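PDB 6NQI: Pre-mRNA splicing factor PRP8 from Cyanidioschyzon merolae, which probably binds the spliceosomal U1, U2, U5 and U6 snRNAs and pre-mRNA introns as part of the splicing machinery, the chain here being its RNase H-like domain. Local coordinates for residues R10-D15 and T68-Q73; W29-S34 and S141-W146. One frame throughout, in Å; residues are numbered along the deposited sequence.

Interaction 1: residues R10-D15 and T68-Q73; sequences RLWIVD and TMLRSQ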
ATOM      1  N   ARG A  10       5.276   1.834 -13.881  1.00 76.00           N
ATOM      2  CA  ARG A  10       4.979   0.861 -12.836  1.00 71.88           C
ATOM      3  C   ARG A  10       5.894   1.178 -11.650  1.00 68.28           C
ATOM      4  O   ARG A  10       7.075   0.835 -11.664  1.00 62.58           O
ATOM      5  CB  ARG A  10       5.187  -0.566 -13.351  1.00 66.13           C
ATOM      6  CG  ARG A  10       4.650  -1.709 -12.431  1.00 62.68           C
ATOM      7  CD  ARG A  10       5.000  -3.127 -12.944  1.00 57.31           C
ATOM      8  NE  ARG A  10       4.135  -3.576 -14.030  1.00 60.92           N
ATOM      9  CZ  ARG A  10       3.070  -4.376 -13.893  1.00 62.66           C
ATOM     10  NH1 ARG A  10       2.737  -4.846 -12.692  1.00 60.42           N
ATOM     11  NH2 ARG A  10       2.331  -4.705 -14.968  1.00 67.96           N
ATOM     12  N   LEU A  11       5.363   1.901 -10.657  1.00 55.17           N
ATOM     13  CA  LEU A  11       6.017   2.226  -9.389  1.00 50.69           C
ATOM     14  C   LEU A  11       5.449   1.386  -8.229  1.00 45.81           C
ATOM     15  O   LEU A  11       4.322   0.881  -8.289  1.00 48.25           O
ATOM     16  CB  LEU A  11       5.847   3.711  -9.046  1.00 54.12           C
ATOM     17  CG  LEU A  11       6.560   4.821  -9.802  1.00 57.30           C
ATOM     18  CD1 LEU A  11       6.348   6.201  -9.157  1.00 55.51           C
ATOM     19  CD2 LEU A  11       8.032   4.470  -9.784  1.00 51.56           C
ATOM     20  N   TRP A  12       6.244   1.226  -7.162  1.00 46.70           N
ATOM     21  CA  TRP A  12       5.790   0.585  -5.920  1.00 43.85           C
ATOM     22  C   TRP A  12       5.891   1.591  -4.786  1.00 43.35           C
ATOM     23  O   TRP A  12       6.998   1.973  -4.393  1.00 40.62           O
ATOM     24  CB  TRP A  12       6.599  -0.669  -5.578  1.00 38.81           C
ATOM     25  CG  TRP A  12       6.173  -1.892  -6.334  1.00 38.69           C
ATOM     26  CD1 TRP A  12       5.243  -1.947  -7.313  1.00 42.62           C
ATOM     27  CD2 TRP A  12       6.662  -3.231  -6.174  1.00 34.85           C
ATOM     28  NE1 TRP A  12       5.101  -3.230  -7.773  1.00 40.92           N
ATOM     29  CE2 TRP A  12       5.969  -4.038  -7.100  1.00 36.25           C
ATOM     30  CE3 TRP A  12       7.601  -3.831  -5.315  1.00 31.13           C
ATOM     31  CZ2 TRP A  12       6.185  -5.404  -7.214  1.00 35.83           C
ATOM     32  CZ3 TRP A  12       7.821  -5.210  -5.423  1.00 30.96           C
ATOM     33  CH2 TRP A  12       7.118  -5.974  -6.372  1.00 33.26           C
ATOM     34  N   ILE A  13       4.747   2.006  -4.252  1.00 39.76           N
ATOM     35  CA  ILE A  13       4.708   2.849  -3.066  1.00 40.02           C
ATOM     36  C   ILE A  13       4.639   1.934  -1.832  1.00 38.78           C
ATOM     37  O   ILE A  13       3.685   1.158  -1.665  1.00 40.03           O
ATOM     38  CB  ILE A  13       3.510   3.808  -3.105  1.00 45.23           C
ATOM     39  CG1 ILE A  13       3.294   4.446  -4.489  1.00 49.47           C
ATOM     40  CG2 ILE A  13       3.749   4.924  -2.118  1.00 45.59           C
ATOM     41  CD1 ILE A  13       4.351   5.456  -4.964  1.00 48.40           C
ATOM     42  N   VAL A  14       5.656   1.998  -0.976  1.00 45.07           N
ATOM     43  CA  VAL A  14       5.734   1.124   0.182  1.00 45.41           C
ATOM     44  C   VAL A  14       5.557   1.950   1.446  1.00 47.57           C
ATOM     45  O   VAL A  14       6.257   2.955   1.645  1.00 46.10           O
ATOM     46  CB  VAL A  14       7.053   0.345   0.206  1.00 40.98           C
ATOM     47  CG1 VAL A  14       6.932  -0.823   1.237  1.00 40.17           C
ATOM     48  CG2 VAL A  14       7.434  -0.105  -1.222  1.00 38.52           C
ATOM     49  N   ASP A  15       4.589   1.552   2.273  1.00 52.05           N
ATOM     50  CA  ASP A  15       4.238   2.264   3.502  1.00 52.24           C
ATOM     51  C   ASP A  15       4.177   1.240   4.628  1.00 49.85           C
ATOM     52  O   ASP A  15       3.322   0.345   4.617  1.00 51.52           O
ATOM     53  CB  ASP A  15       2.904   3.007   3.331  1.00 56.89           C
ATOM     54  CG  ASP A  15       2.617   4.004   4.449  1.00 57.04           C
ATOM     55  OD1 ASP A  15       3.213   3.912   5.539  1.00 54.58           O
ATOM     56  OD2 ASP A  15       1.785   4.918   4.236  1.00 60.30           O
ATOM     57  N   THR A  68      11.223  -9.779  -0.956  1.00 51.96           N
ATOM     58  CA  THR A  68      10.457 -10.992  -1.263  1.00 52.65           C
ATOM     59  C   THR A  68       9.427 -10.739  -2.365  1.00 52.14           C
ATOM     60  O   THR A  68       9.260 -11.564  -3.280  1.00 53.12           O
ATOM     61  CB  THR A  68       9.787 -11.532   0.008  1.00 50.11           C
ATOM     62  OG1 THR A  68      10.802 -11.787   0.977  1.00 50.06           O
ATOM     63  CG2 THR A  68       9.083 -12.844  -0.283  1.00 50.52           C
ATOM     64  N   MET A  69       8.727  -9.603  -2.290  1.00 67.36           N
ATOM     65  CA  MET A  69       7.751  -9.283  -3.329  1.00 66.81           C
ATOM     66  C   MET A  69       8.434  -9.089  -4.677  1.00 68.07           C
ATOM     67  O   MET A  69       7.874  -9.470  -5.715  1.00 68.51           O
ATOM     68  CB  MET A  69       6.939  -8.025  -2.979  1.00 63.77           C
ATOM     69  CG  MET A  69       6.083  -8.064  -1.714  1.00 60.29           C
ATOM     70  SD  MET A  69       5.085  -9.559  -1.498  1.00 60.83           S
ATOM     71  CE  MET A  69       4.199  -9.666  -3.043  1.00 62.30           C
ATOM     72  N   LEU A  70       9.651  -8.530  -4.686  1.00 53.73           N
ATOM     73  CA  LEU A  70      10.409  -8.450  -5.928  1.00 54.45           C
ATOM     74  C   LEU A  70      10.679  -9.844  -6.465  1.00 56.25           C
ATOM     75  O   LEU A  70      10.427 -10.135  -7.642  1.00 57.29           O
ATOM     76  CB  LEU A  70      11.727  -7.699  -5.708  1.00 54.00           C
ATOM     77  CG  LEU A  70      11.620  -6.187  -5.489  1.00 51.68           C
ATOM     78  CD1 LEU A  70      12.964  -5.599  -5.094  1.00 51.14           C
ATOM     79  CD2 LEU A  70      11.030  -5.497  -6.687  1.00 51.12           C
ATOM     80  N   ARG A  71      11.167 -10.730  -5.598  1.00 57.59           N
ATOM     81  CA  ARG A  71      11.517 -12.083  -6.022  1.00 58.91           C
ATOM     82  C   ARG A  71      10.327 -12.831  -6.595  1.00 59.11           C
ATOM     83  O   ARG A  71      10.506 -13.746  -7.401  1.00 63.04           O
ATOM     84  CB  ARG A  71      12.097 -12.860  -4.846  1.00 59.22           C
ATOM     85  CG  ARG A  71      13.502 -12.487  -4.439  1.00 59.08           C
ATOM     86  CD  ARG A  71      14.048 -13.573  -3.552  1.00 60.26           C
ATOM     87  NE  ARG A  71      15.503 -13.560  -3.451  1.00 62.56           N
ATOM     88  CZ  ARG A  71      16.164 -13.302  -2.325  1.00 61.51           C
ATOM     89  NH1 ARG A  71      15.474 -13.017  -1.213  1.00 58.97           N
ATOM     90  NH2 ARG A  71      17.507 -13.320  -2.323  1.00 64.25           N
ATOM     91  N   SER A  72       9.114 -12.510  -6.159  1.00 70.22           N
ATOM     92  CA  SER A  72       7.950 -13.238  -6.666  1.00 70.42           C
ATOM     93  C   SER A  72       7.388 -12.698  -7.984  1.00 71.09           C
ATOM     94  O   SER A  72       6.404 -13.261  -8.476  1.00 72.27           O
ATOM     95  CB  SER A  72       6.820 -13.219  -5.647  1.00 68.74           C
ATOM     96  OG  SER A  72       6.200 -11.942  -5.681  1.00 67.22           O
ATOM     97  N   GLN A  73       7.970 -11.613  -8.573  1.00 95.12           N
ATOM     98  CA  GLN A  73       7.489 -10.954  -9.784  1.00 95.84           C
ATOM     99  C   GLN A  73       8.240 -11.425 -11.022  1.00 99.80           C
ATOM    100  O   GLN A  73       9.438 -11.718 -10.954  1.00101.21           O
ATOM    101  CB  GLN A  73       7.645  -9.439  -9.674  1.00 94.77           C
ATOM    102  CG  GLN A  73       6.759  -8.784  -8.617  1.00 92.61           C
ATOM    103  CD  GLN A  73       5.294  -8.853  -8.943  1.00 91.83           C
ATOM    104  OE1 GLN A  73       4.863  -8.165  -9.853  1.00 92.74           O
ATOM    105  NE2 GLN A  73       4.511  -9.645  -8.192  1.00 90.37           N
TER
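Trp12 of the strand in 10-15 faces the last turn of the helix in 68-73, and the backbones stay well apart, with Trp12 CA and Leu70 CA 10.1 Å from each other. The Trp12 side chain spans this gap. Its CG lies anti to its carbonyl carbon (chi1 -81°), and the six-membered end of the indole reaches the helix.

Three residues meet that end. Leu70 approaches obliquely with one methyl, CD2 lying 3.5 Å from Trp12 CZ3. Met69 crosses the indole at about a right angle and touches it near the backbone, with CB 3.8 Å from Trp12 CZ3. The rest of the Met69 chain bends away toward Ile30 and Phe39. The carbonyl oxygen of Met69 sits in the plane of the ring at its edge, 3.6 Å from Trp12 CH2. Met69 O also accepts a hydrogen bond from Ser72 OG (3.0 Å), which comes in tilted from the carbonyl plane.

Gln73 follows just after the helix. Its CG lies at the ring edge, 3.6 Å from Trp12 CH2, and its amide plane is turned 65° from the indole. The bend at chi2 (-67°) keeps the amide beside the ring, where OE1 is hydrogen-bonded to Arg37. Gln73 is poorly ordered, so its details are less certain.

The contact is made mostly by carbon atoms and is largely buried. The indole NE1 is hydrogen-bonded to Glu32 on the neighbouring strand. Phe39 of strand 37-43 also meets the Trp12 ring. The contact is helix-on-sheet packing of an RNase H-like fold: helix 54-71 connects strand 37-43 to strand 81-84 and packs against the central sheet on the way.

Interaction 2: residues W29-S34 and S141-W146; sequences WIWETS and SGYADW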
ATOM      1  N   TRP A  29       1.886  -1.919   3.523  1.00 41.07           N
ATOM      2  CA  TRP A  29       1.193  -1.733   2.251  1.00 41.10           C
ATOM      3  C   TRP A  29       2.164  -1.525   1.098  1.00 38.33           C
ATOM      4  O   TRP A  29       3.139  -0.782   1.234  1.00 37.34           O
ATOM      5  CB  TRP A  29       0.275  -0.519   2.319  1.00 44.96           C
ATOM      6  CG  TRP A  29      -0.464  -0.396   3.583  1.00 48.47           C
ATOM      7  CD1 TRP A  29      -0.045   0.219   4.722  1.00 48.75           C
ATOM      8  CD2 TRP A  29      -1.792  -0.847   3.832  1.00 49.11           C
ATOM      9  NE1 TRP A  29      -1.025   0.153   5.679  1.00 51.18           N
ATOM     10  CE2 TRP A  29      -2.110  -0.494   5.151  1.00 51.30           C
ATOM     11  CE3 TRP A  29      -2.749  -1.515   3.060  1.00 47.02           C
ATOM     12  CZ2 TRP A  29      -3.337  -0.794   5.721  1.00 51.68           C
ATOM     13  CZ3 TRP A  29      -3.965  -1.817   3.629  1.00 47.45           C
ATOM     14  CH2 TRP A  29      -4.251  -1.453   4.944  1.00 49.70           C
ATOM     15  N   ILE A  30       1.846  -2.113  -0.057  1.00 45.54           N
ATOM     16  CA  ILE A  30       2.530  -1.793  -1.319  1.00 45.43           C
ATOM     17  C   ILE A  30       1.482  -1.501  -2.391  1.00 47.79           C
ATOM     18  O   ILE A  30       0.775  -2.413  -2.839  1.00 47.93           O
ATOM     19  CB  ILE A  30       3.456  -2.920  -1.794  1.00 43.82           C
ATOM     20  CG1 ILE A  30       4.549  -3.202  -0.763  1.00 41.82           C
ATOM     21  CG2 ILE A  30       4.046  -2.565  -3.199  1.00 45.89           C
ATOM     22  CD1 ILE A  30       5.440  -4.310  -1.189  1.00 41.26           C
ATOM     23  N   TRP A  31       1.427  -0.250  -2.844  1.00 42.63           N
ATOM     24  CA  TRP A  31       0.537   0.186  -3.918  1.00 43.66           C
ATOM     25  C   TRP A  31       1.324   0.189  -5.223  1.00 44.31           C
ATOM     26  O   TRP A  31       2.373   0.835  -5.319  1.00 44.77           O
ATOM     27  CB  TRP A  31      -0.045   1.569  -3.607  1.00 45.08           C
ATOM     28  CG  TRP A  31      -0.776   2.239  -4.747  1.00 45.42           C
ATOM     29  CD1 TRP A  31      -1.496   1.634  -5.735  1.00 44.40           C
ATOM     30  CD2 TRP A  31      -0.859   3.654  -5.004  1.00 46.95           C
ATOM     31  NE1 TRP A  31      -2.009   2.582  -6.606  1.00 44.65           N
ATOM     32  CE2 TRP A  31      -1.635   3.827  -6.172  1.00 46.02           C
ATOM     33  CE3 TRP A  31      -0.356   4.789  -4.359  1.00 49.04           C
ATOM     34  CZ2 TRP A  31      -1.916   5.083  -6.702  1.00 46.85           C
ATOM     35  CZ3 TRP A  31      -0.641   6.041  -4.894  1.00 50.14           C
ATOM     36  CH2 TRP A  31      -1.412   6.172  -6.048  1.00 49.00           C
ATOM     37  N   GLU A  32       0.851  -0.570  -6.201  1.00 48.78           N
ATOM     38  CA  GLU A  32       1.415  -0.562  -7.541  1.00 50.00           C
ATOM     39  C   GLU A  32       0.647   0.461  -8.378  1.00 49.48           C
ATOM     40  O   GLU A  32      -0.487   0.197  -8.801  1.00 49.33           O
ATOM     41  CB  GLU A  32       1.316  -1.956  -8.140  1.00 51.53           C
ATOM     42  CG  GLU A  32       2.032  -2.084  -9.441  1.00 52.96           C
ATOM     43  CD  GLU A  32       2.228  -3.516  -9.842  1.00 53.28           C
ATOM     44  OE1 GLU A  32       1.278  -4.133 -10.376  1.00 53.59           O
ATOM     45  OE2 GLU A  32       3.324  -4.042  -9.578  1.00 52.43           O
ATOM     46  N   THR A  33       1.286   1.603  -8.655  1.00 46.48           N
ATOM     47  CA  THR A  33       0.576   2.770  -9.191  1.00 45.97           C
ATOM     48  C   THR A  33      -0.016   2.509 -10.571  1.00 45.81           C
ATOM     49  O   THR A  33      -1.158   2.894 -10.840  1.00 45.17           O
ATOM     50  CB  THR A  33       1.495   3.990  -9.252  1.00 46.56           C
ATOM     51  OG1 THR A  33       2.627   3.698 -10.091  1.00 47.33           O
ATOM     52  CG2 THR A  33       1.960   4.412  -7.854  1.00 47.38           C
ATOM     53  N   SER A  34       0.759   1.908 -11.481  1.00 61.09           N
ATOM     54  CA  SER A  34       0.301   1.771 -12.860  1.00 61.36           C
ATOM     55  C   SER A  34      -0.936   0.888 -12.966  1.00 61.71           C
ATOM     56  O   SER A  34      -1.800   1.117 -13.825  1.00 61.52           O
ATOM     57  CB  SER A  34       1.411   1.197 -13.733  1.00 62.93           C
ATOM     58  OG  SER A  34       1.635  -0.166 -13.439  1.00 64.39           O
ATOM     59  N   SER A 141      -7.225  -5.465  -5.690  1.00 52.75           N
ATOM     60  CA  SER A 141      -7.154  -4.575  -6.849  1.00 51.88           C
ATOM     61  C   SER A 141      -7.621  -3.197  -6.402  1.00 54.98           C
ATOM     62  O   SER A 141      -8.810  -2.976  -6.179  1.00 58.49           O
ATOM     63  CB  SER A 141      -7.973  -5.107  -8.020  1.00 52.84           C
ATOM     64  OG  SER A 141      -9.296  -4.620  -7.991  1.00 56.65           O
ATOM     65  N   GLY A 142      -6.677  -2.277  -6.236  1.00 44.02           N
ATOM     66  CA  GLY A 142      -7.010  -0.952  -5.746  1.00 47.28           C
ATOM     67  C   GLY A 142      -7.716  -0.039  -6.728  1.00 50.04           C
ATOM     68  O   GLY A 142      -8.226   1.002  -6.304  1.00 52.69           O
ATOM     69  N   TYR A 143      -7.800  -0.413  -8.005  1.00 54.71           N
ATOM     70  CA  TYR A 143      -8.513   0.378  -9.000  1.00 57.05           C
ATOM     71  C   TYR A 143      -9.816  -0.280  -9.428  1.00 58.79           C
ATOM     72  O   TYR A 143     -10.418   0.144 -10.421  1.00 60.09           O
ATOM     73  CB  TYR A 143      -7.641   0.653 -10.236  1.00 53.37           C
ATOM     74  CG  TYR A 143      -6.430   1.526  -9.979  1.00 51.39           C
ATOM     75  CD1 TYR A 143      -6.305   2.217  -8.788  1.00 53.44           C
ATOM     76  CD2 TYR A 143      -5.424   1.676 -10.944  1.00 47.54           C
ATOM     77  CE1 TYR A 143      -5.213   3.010  -8.546  1.00 51.19           C
ATOM     78  CE2 TYR A 143      -4.316   2.491 -10.711  1.00 45.95           C
ATOM     79  CZ  TYR A 143      -4.225   3.151  -9.510  1.00 47.72           C
ATOM     80  OH  TYR A 143      -3.153   3.947  -9.226  1.00 46.51           O
ATOM     81  N   ALA A 144     -10.247  -1.326  -8.719  1.00 69.65           N
ATOM     82  CA  ALA A 144     -11.539  -1.941  -8.988  1.00 71.56           C
ATOM     83  C   ALA A 144     -11.646  -2.266 -10.465  1.00 70.26           C
ATOM     84  O   ALA A 144     -10.831  -3.016 -11.008  1.00 67.39           O
ATOM     85  CB  ALA A 144     -12.682  -1.009  -8.570  1.00 75.39           C
ATOM     86  N   ASP A 145     -12.616  -1.625 -11.118  1.00 68.21           N
ATOM     87  CA  ASP A 145     -12.823  -1.682 -12.559  1.00 72.35           C
ATOM     88  C   ASP A 145     -12.725  -0.297 -13.176  1.00 72.37           C
ATOM     89  O   ASP A 145     -13.355  -0.034 -14.200  1.00 76.76           O
ATOM     90  CB  ASP A 145     -14.189  -2.280 -12.877  1.00 77.80           C
ATOM     91  CG  ASP A 145     -15.335  -1.423 -12.338  1.00 78.87           C
ATOM     92  OD1 ASP A 145     -16.385  -1.311 -13.020  1.00 83.97           O
ATOM     93  OD2 ASP A 145     -15.171  -0.847 -11.235  1.00 75.10           O
ATOM     94  N   TRP A 146     -11.984   0.614 -12.546  1.00 63.43           N
ATOM     95  CA  TRP A 146     -11.944   1.979 -13.062  1.00 63.99           C
ATOM     96  C   TRP A 146     -11.299   2.038 -14.447  1.00 66.13           C
ATOM     97  O   TRP A 146     -11.783   2.753 -15.334  1.00 69.76           O
ATOM     98  CB  TRP A 146     -11.217   2.903 -12.083  1.00 59.56           C
ATOM     99  CG  TRP A 146     -11.811   2.910 -10.711  1.00 59.08           C
ATOM    100  CD1 TRP A 146     -13.041   2.435 -10.335  1.00 60.95           C
ATOM    101  CD2 TRP A 146     -11.221   3.471  -9.535  1.00 60.68           C
ATOM    102  NE1 TRP A 146     -13.235   2.640  -8.990  1.00 63.12           N
ATOM    103  CE2 TRP A 146     -12.133   3.270  -8.472  1.00 63.13           C
ATOM    104  CE3 TRP A 146     -10.001   4.113  -9.274  1.00 58.71           C
ATOM    105  CZ2 TRP A 146     -11.868   3.689  -7.169  1.00 62.67           C
ATOM    106  CZ3 TRP A 146      -9.733   4.526  -7.976  1.00 58.27           C
ATOM    107  CH2 TRP A 146     -10.668   4.311  -6.937  1.00 60.15           C
TER
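Tyr143 reaches across from the loop 141-146 to Trp31 in strand 24-32 and Thr33 just after the strand ends. The tight part is around its hydroxyl. Tyr143 OH donates to Thr33 O at 2.8 Å, in the carbonyl plane and on a lone pair. Tyr143 OH in turn accepts a weak hydrogen bond from Trp31 NE1 (3.2 Å, N-H...O angle 127°), and it lies at the edge of the indole, near its plane. The Trp31 five-membered ring and the Tyr143 ring are oblique, with planes 77° apart. Trp31 swings its indole away from its own backbone N (chi1 169°), which carries NE1 toward the loop. Thr33 CG2 lies over the centre of the indole.

The other side is looser. Ser34, partly exposed, comes no nearer than 4.2 Å, from its O to Tyr143 CE2. Tyr143 also starts a type II' turn that ends at Trp146; its middle residues, Ala144 and Asp145, are partly exposed. A phenylalanine in place of Tyr143 would probably leave Thr33 O and Trp31 NE1 without this partner. The chemistry implies a buried phenol that both gives and accepts a bond, tying the loop to the strand and the turn after it.

Along the chain the segments alternate: 10-15, 29-34, 68-73, then 141-146. The centres of interactions 1 and 2 are about 13 Å apart. Both rest on one mixed sheet, where strands 11-21 and 24-32 are antiparallel neighbours. Trp12 and Trp31 lie on opposite faces of it. Interaction 1 brings helix 54-71 to one face, while interaction 2 ties down the loop leading from edge strand 137-141 to helix 152-168. The two contacts also touch directly. Glu32 OE2 accepts a probable hydrogen bond from Trp12 NE1 (2.7 Å), and Glu32 OE1 forms a salt bridge with Arg10 NH1 (2.8 Å). The sheet of this domain is thus joined to later elements on both faces.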